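Local coordinates for protein FACT complex subunit SPT16 (Ashbya gossypii, PDB 6A8M) that probably reorganizes nucleosomes as a subunit of the FACT histone chaperone in transcription, replication and DNA repair, here represented by its N-terminal domain with a peptidase M24-family part, at residues T338-Y343 with L380-D385; G366-L371 with D393-S398. One frame throughout, in Å; residues are numbered along the deposited sequence.

Interaction 1 (T338-Y343 with L380-D385); sequences TPKQIY and LNNKND
K340 N donates to N384 O at 3.0 Å, the one direct hydrogen bond between 338-343 and 380-385. It is bent, 134° at the hydrogen. Beside it K340 CA lies 3.3 Å from N381 O, a weak C-H...O contact. Both segments are also bonded internally. T338 and Q341 form a capping box at the start of helix 339-353, while N381 OD1 accepts from N384 N at 3.1 Å, an Asx motif that probably helps to hold the turn.

Water carries the charged part of the contact. The K340 chain, CG anti to the backbone N (chi1 179°) and extended beyond it, runs beside N382 and D385, with K340 CG 3.3 Å from N382 O. K340 NZ stays 4.9 Å from D385 OD2; one water accepts from NZ and donates to that oxygen, and another, weakly bound to NZ, donates to N382 O. An alanine here would probably leave the D385 carboxylate without its water-linked positive partner and uncover the flank of the N382 carbonyl.

Packing dominates the inner side. P339 CG meets N384 CG at 3.6 Å, the pyrrolidine ring crossing the amide side chain obliquely. L380 CD2 reaches I342 CD1 at 4.0 Å and also touches P339. With CG anti to the backbone N (chi1 -176°), the Y343 ring is carried over to the 380-382 backbone, CD1 3.5 Å from L380 O and CD2 near N382 N. Outside the two segments, Y386 N donates to N384 OD1, Y343 OH is bonded to T362 O, and the Y343 ring meets F361.

The chemistry thus grades from buried proline, isoleucine and leucine to a water-bridged lysine and aspartate at the surface, and the helix start takes a loop carbonyl as acceptor for an N-H of its first turn.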
loop_
_atom_site.group_PDB
_atom_site.type_symbol
_atom_site.label_atom_id
_atom_site.label_comp_id
_atom_site.label_asym_id
_atom_site.label_seq_id
_atom_site.Cartn_x
_atom_site.Cartn_y
_atom_site.Cartn_z
ATOM N N THR A 338 -16.149 -4.976 -11.006
ATOM C CA THR A 338 -15.885 -3.621 -10.544
ATOM C C THR A 338 -15.910 -3.561 -9.025
ATOM O O THR A 338 -16.507 -4.414 -8.367
ATOM C CB THR A 338 -16.931 -2.645 -11.100
ATOM O OG1 THR A 338 -18.229 -3.014 -10.623
ATOM C CG2 THR A 338 -16.978 -2.654 -12.634
ATOM N N PRO A 339 -15.245 -2.565 -8.434
ATOM C CA PRO A 339 -15.428 -2.312 -6.995
ATOM C C PRO A 339 -16.889 -2.262 -6.575
ATOM O O PRO A 339 -17.267 -2.818 -5.532
ATOM C CB PRO A 339 -14.749 -0.945 -6.815
ATOM C CG PRO A 339 -13.653 -0.948 -7.910
ATOM C CD PRO A 339 -14.271 -1.652 -9.060
ATOM N N LYS A 340 -17.719 -1.605 -7.390
ATOM C CA LYS A 340 -19.135 -1.465 -7.080
ATOM C C LYS A 340 -19.834 -2.817 -7.018
ATOM O O LYS A 340 -20.635 -3.062 -6.113
ATOM C CB LYS A 340 -19.805 -0.576 -8.117
ATOM C CG LYS A 340 -21.304 -0.381 -7.890
ATOM C CD LYS A 340 -21.862 0.572 -8.915
ATOM C CE LYS A 340 -23.376 0.656 -8.830
ATOM N NZ LYS A 340 -23.948 1.535 -9.896
ATOM N N GLN A 341 -19.553 -3.709 -7.974
ATOM C CA GLN A 341 -20.172 -5.031 -7.933
ATOM C C GLN A 341 -19.753 -5.791 -6.682
ATOM O O GLN A 341 -20.570 -6.483 -6.057
ATOM C CB GLN A 341 -19.797 -5.819 -9.190
ATOM C CG GLN A 341 -20.506 -5.335 -10.429
ATOM C CD GLN A 341 -19.921 -5.888 -11.714
ATOM O OE1 GLN A 341 -18.759 -6.281 -11.771
ATOM N NE2 GLN A 341 -20.733 -5.909 -12.760
ATOM N N ILE A 342 -18.481 -5.672 -6.294
ATOM C CA ILE A 342 -18.007 -6.361 -5.100
ATOM C C ILE A 342 -18.666 -5.782 -3.854
ATOM O O ILE A 342 -19.247 -6.509 -3.040
ATOM C CB ILE A 342 -16.475 -6.265 -5.016
ATOM C CG1 ILE A 342 -15.827 -6.976 -6.198
ATOM C CG2 ILE A 342 -15.976 -6.854 -3.719
ATOM C CD1 ILE A 342 -14.390 -6.547 -6.435
ATOM N N TYR A 343 -18.595 -4.460 -3.687
ATOM C CA TYR A 343 -19.205 -3.852 -2.507
ATOM C C TYR A 343 -20.710 -4.125 -2.470
ATOM O O TYR A 343 -21.253 -4.494 -1.422
ATOM C CB TYR A 343 -18.926 -2.339 -2.455
ATOM C CG TYR A 343 -19.482 -1.754 -1.190
ATOM C CD1 TYR A 343 -18.830 -1.946 0.020
ATOM C CD2 TYR A 343 -20.701 -1.084 -1.197
ATOM C CE1 TYR A 343 -19.350 -1.468 1.192
ATOM C CE2 TYR A 343 -21.242 -0.592 -0.027
ATOM C CZ TYR A 343 -20.555 -0.796 1.164
ATOM O OH TYR A 343 -21.079 -0.320 2.329
ATOM N N LEU A 380 -12.893 -0.464 -2.711
ATOM C CA LEU A 380 -14.006 -1.370 -2.975
ATOM C C LEU A 380 -15.267 -0.788 -2.349
ATOM O O LEU A 380 -15.715 -1.198 -1.278
ATOM C CB LEU A 380 -13.687 -2.766 -2.450
ATOM C CG LEU A 380 -12.413 -3.386 -3.036
ATOM C CD1 LEU A 380 -12.130 -4.766 -2.413
ATOM C CD2 LEU A 380 -12.530 -3.503 -4.553
ATOM N N ASN A 381 -15.839 0.209 -3.036
ATOM C CA ASN A 381 -17.040 0.889 -2.573
ATOM C C ASN A 381 -18.049 0.969 -3.714
ATOM O O ASN A 381 -17.770 0.559 -4.852
ATOM C CB ASN A 381 -16.690 2.278 -2.029
ATOM C CG ASN A 381 -16.051 3.179 -3.074
ATOM O OD1 ASN A 381 -16.262 3.026 -4.276
ATOM N ND2 ASN A 381 -15.280 4.156 -2.610
ATOM N N ASN A 382 -19.226 1.538 -3.418
ATOM C CA ASN A 382 -20.291 1.621 -4.417
ATOM C C ASN A 382 -19.978 2.625 -5.525
ATOM O O ASN A 382 -20.543 2.529 -6.626
ATOM C CB ASN A 382 -21.626 1.977 -3.731
ATOM C CG ASN A 382 -22.721 2.379 -4.726
ATOM O OD1 ASN A 382 -22.836 3.554 -5.097
ATOM N ND2 ASN A 382 -23.539 1.412 -5.150
ATOM N N LYS A 383 -19.095 3.580 -5.270
ATOM C CA LYS A 383 -18.914 4.677 -6.206
ATOM C C LYS A 383 -18.085 4.273 -7.420
ATOM O O LYS A 383 -18.348 4.752 -8.531
ATOM C CB LYS A 383 -18.260 5.861 -5.486
ATOM N N ASN A 384 -17.118 3.380 -7.244
ATOM C CA ASN A 384 -16.144 3.095 -8.298
ATOM C C ASN A 384 -16.713 1.994 -9.198
ATOM O O ASN A 384 -16.717 0.819 -8.824
ATOM C CB ASN A 384 -14.800 2.708 -7.680
ATOM C CG ASN A 384 -13.683 2.597 -8.723
ATOM O OD1 ASN A 384 -13.931 2.227 -9.872
ATOM N ND2 ASN A 384 -12.464 2.932 -8.328
ATOM N N ASP A 385 -17.199 2.376 -10.382
ATOM C CA ASP A 385 -17.615 1.433 -11.422
ATOM C C ASP A 385 -16.675 1.478 -12.623
ATOM O O ASP A 385 -17.016 0.972 -13.695
ATOM C CB ASP A 385 -19.072 1.679 -11.846
ATOM C CG ASP A 385 -19.288 3.061 -12.452
ATOM O OD1 ASP A 385 -18.304 3.839 -12.500
ATOM O OD2 ASP A 385 -20.434 3.349 -12.866
HETATM O O HOH W 1 -22.063 3.886 -8.384
HETATM O O HOH W 2 -22.846 1.850 -12.668
#

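Interaction 2 (G366-L371 with D393-S398); sequences GSLMGL and DCFNIS
S367 and N396 form an antiparallel hydrogen-bonded pair: S367 N donates to N396 O at 3.0 Å and N396 N to S367 O at 2.8 Å, the latter nearly along the C=O axis. Beyond them M369 N donates to C394 O, continuing the ladder past L368.

Packing is close on both sides of this pair. G366 CA lies 3.1 Å from N396 O in a C-H...O contact, and a side chain at this position would collide with that oxygen. Opposite F395, L368 CD1 rests over one face of the ring, 4.0 Å from its centroid and offset toward the rim; chi2 of 61° turns CD1 back over the ring. Separately, M369, bent at chi3, brings CE to 3.7 Å from N396 CB.

At the margins water replaces direct contact. One molecule donates to S367 OG and accepts from N396 ND2, whereas another accepts from C394 N at 2.9 Å.

In their antiparallel sheet, strands 364-368 and 394-405 lie between 379-381 and 412-424. F378 meets F395 edge-to-face, M369 and C394 pack on T420, and M369 and N396 face strand 298-308, where N301 binds N396 OD1. Just past the pairing, L371 packs on I51, N54 and W55 of helix 48-57.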
loop_
_atom_site.group_PDB
_atom_site.type_symbol
_atom_site.label_atom_id
_atom_site.label_comp_id
_atom_site.label_asym_id
_atom_site.label_seq_id
_atom_site.Cartn_x
_atom_site.Cartn_y
_atom_site.Cartn_z
ATOM N N GLY A 366 -12.459 -2.438 1.412
ATOM C CA GLY A 366 -11.017 -2.485 1.310
ATOM C C GLY A 366 -10.514 -1.812 0.059
ATOM O O GLY A 366 -11.186 -0.937 -0.509
ATOM N N SER A 367 -9.327 -2.192 -0.389
ATOM C CA SER A 367 -8.776 -1.554 -1.576
ATOM C C SER A 367 -7.734 -2.455 -2.214
ATOM O O SER A 367 -7.264 -3.423 -1.617
ATOM C CB SER A 367 -8.135 -0.212 -1.233
ATOM O OG SER A 367 -6.874 -0.411 -0.625
ATOM N N LEU A 368 -7.378 -2.110 -3.454
ATOM C CA LEU A 368 -6.112 -2.571 -4.004
ATOM C C LEU A 368 -4.972 -2.159 -3.076
ATOM O O LEU A 368 -4.999 -1.078 -2.479
ATOM C CB LEU A 368 -5.926 -1.979 -5.405
ATOM C CG LEU A 368 -5.056 -2.657 -6.455
ATOM C CD1 LEU A 368 -5.551 -4.045 -6.825
ATOM C CD2 LEU A 368 -5.049 -1.740 -7.699
ATOM N N MET A 369 -3.960 -3.024 -2.970
ATOM C CA MET A 369 -2.821 -2.805 -2.085
ATOM C C MET A 369 -1.559 -3.286 -2.794
ATOM O O MET A 369 -1.614 -4.180 -3.640
ATOM C CB MET A 369 -3.027 -3.550 -0.744
ATOM C CG MET A 369 -1.922 -3.386 0.306
ATOM S SD MET A 369 -2.459 -4.087 1.874
ATOM C CE MET A 369 -2.807 -5.764 1.341
ATOM N N GLY A 370 -0.424 -2.676 -2.455
ATOM C CA GLY A 370 0.848 -3.091 -3.040
ATOM C C GLY A 370 1.967 -2.235 -2.488
ATOM O O GLY A 370 2.159 -2.179 -1.267
ATOM N N LEU A 371 2.694 -1.537 -3.374
ATOM C CA LEU A 371 3.642 -0.526 -2.913
ATOM C C LEU A 371 2.931 0.599 -2.179
ATOM O O LEU A 371 3.505 1.203 -1.262
ATOM C CB LEU A 371 4.430 0.028 -4.104
ATOM C CG LEU A 371 5.360 -0.972 -4.801
ATOM C CD1 LEU A 371 5.891 -0.437 -6.131
ATOM C CD2 LEU A 371 6.546 -1.297 -3.876
ATOM N N ASP A 393 -3.834 -8.876 -9.334
ATOM C CA ASP A 393 -4.124 -7.845 -8.348
ATOM C C ASP A 393 -4.050 -8.421 -6.943
ATOM O O ASP A 393 -4.397 -9.578 -6.707
ATOM C CB ASP A 393 -5.520 -7.261 -8.562
ATOM C CG ASP A 393 -5.593 -6.331 -9.765
ATOM O OD1 ASP A 393 -4.540 -6.031 -10.365
ATOM O OD2 ASP A 393 -6.731 -5.942 -10.118
ATOM N N CYS A 394 -3.615 -7.586 -6.002
ATOM C CA CYS A 394 -3.590 -7.941 -4.594
ATOM C C CYS A 394 -4.494 -6.977 -3.846
ATOM O O CYS A 394 -4.376 -5.761 -4.024
ATOM C CB CYS A 394 -2.169 -7.860 -4.037
ATOM S SG CYS A 394 -2.023 -8.396 -2.317
ATOM N N PHE A 395 -5.373 -7.512 -2.997
ATOM C CA PHE A 395 -6.314 -6.674 -2.260
ATOM C C PHE A 395 -6.121 -6.788 -0.757
ATOM O O PHE A 395 -5.745 -7.838 -0.216
ATOM C CB PHE A 395 -7.779 -7.035 -2.601
ATOM C CG PHE A 395 -8.135 -6.744 -4.014
ATOM C CD1 PHE A 395 -8.649 -5.499 -4.366
ATOM C CD2 PHE A 395 -7.887 -7.686 -5.000
ATOM C CE1 PHE A 395 -8.938 -5.213 -5.690
ATOM C CE2 PHE A 395 -8.187 -7.412 -6.321
ATOM C CZ PHE A 395 -8.702 -6.166 -6.659
ATOM N N ASN A 396 -6.386 -5.663 -0.090
ATOM C CA ASN A 396 -6.724 -5.620 1.328
ATOM C C ASN A 396 -8.244 -5.732 1.407
ATOM O O ASN A 396 -8.951 -4.782 1.080
ATOM C CB ASN A 396 -6.211 -4.313 1.919
ATOM C CG ASN A 396 -6.671 -4.078 3.337
ATOM O OD1 ASN A 396 -7.060 -5.009 4.031
ATOM N ND2 ASN A 396 -6.594 -2.822 3.777
ATOM N N ILE A 397 -8.751 -6.908 1.773
ATOM C CA ILE A 397 -10.192 -7.094 1.942
ATOM C C ILE A 397 -10.466 -6.859 3.418
ATOM O O ILE A 397 -10.116 -7.694 4.261
ATOM C CB ILE A 397 -10.639 -8.495 1.493
ATOM C CG1 ILE A 397 -10.246 -8.748 0.036
ATOM C CG2 ILE A 397 -12.137 -8.684 1.689
ATOM C CD1 ILE A 397 -10.945 -7.801 -0.956
ATOM N N SER A 398 -11.066 -5.704 3.735
ATOM C CA SER A 398 -11.203 -5.255 5.118
ATOM C C SER A 398 -12.647 -4.837 5.316
ATOM O O SER A 398 -13.147 -3.956 4.604
ATOM C CB SER A 398 -10.261 -4.080 5.412
ATOM O OG SER A 398 -10.578 -3.486 6.669
HETATM O O HOH W 3 -5.522 -0.775 1.826
HETATM O O HOH W 4 -2.258 -5.101 -6.467
#

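From the N terminus, 338-343 comes first, at the start of helix 339-353, and strand 364-368 follows with the first half of interaction 2. The chain then returns through strand 379-381 to close interaction 1, and strand 394-405 closes interaction 2 afterwards, so the two loops cross rather than nest. Their centres lie about 13 Å apart, yet they meet at L380: L380 N probably donates to G366 O at 2.8 Å, and L380 CD1 packs on I397 CD1 at 3.6 Å. Together they tie the helix to the outermost strand 379-381, and that strand through 364-368 to 394-405, within the part with the pita-bread fold of the M24 peptidase family.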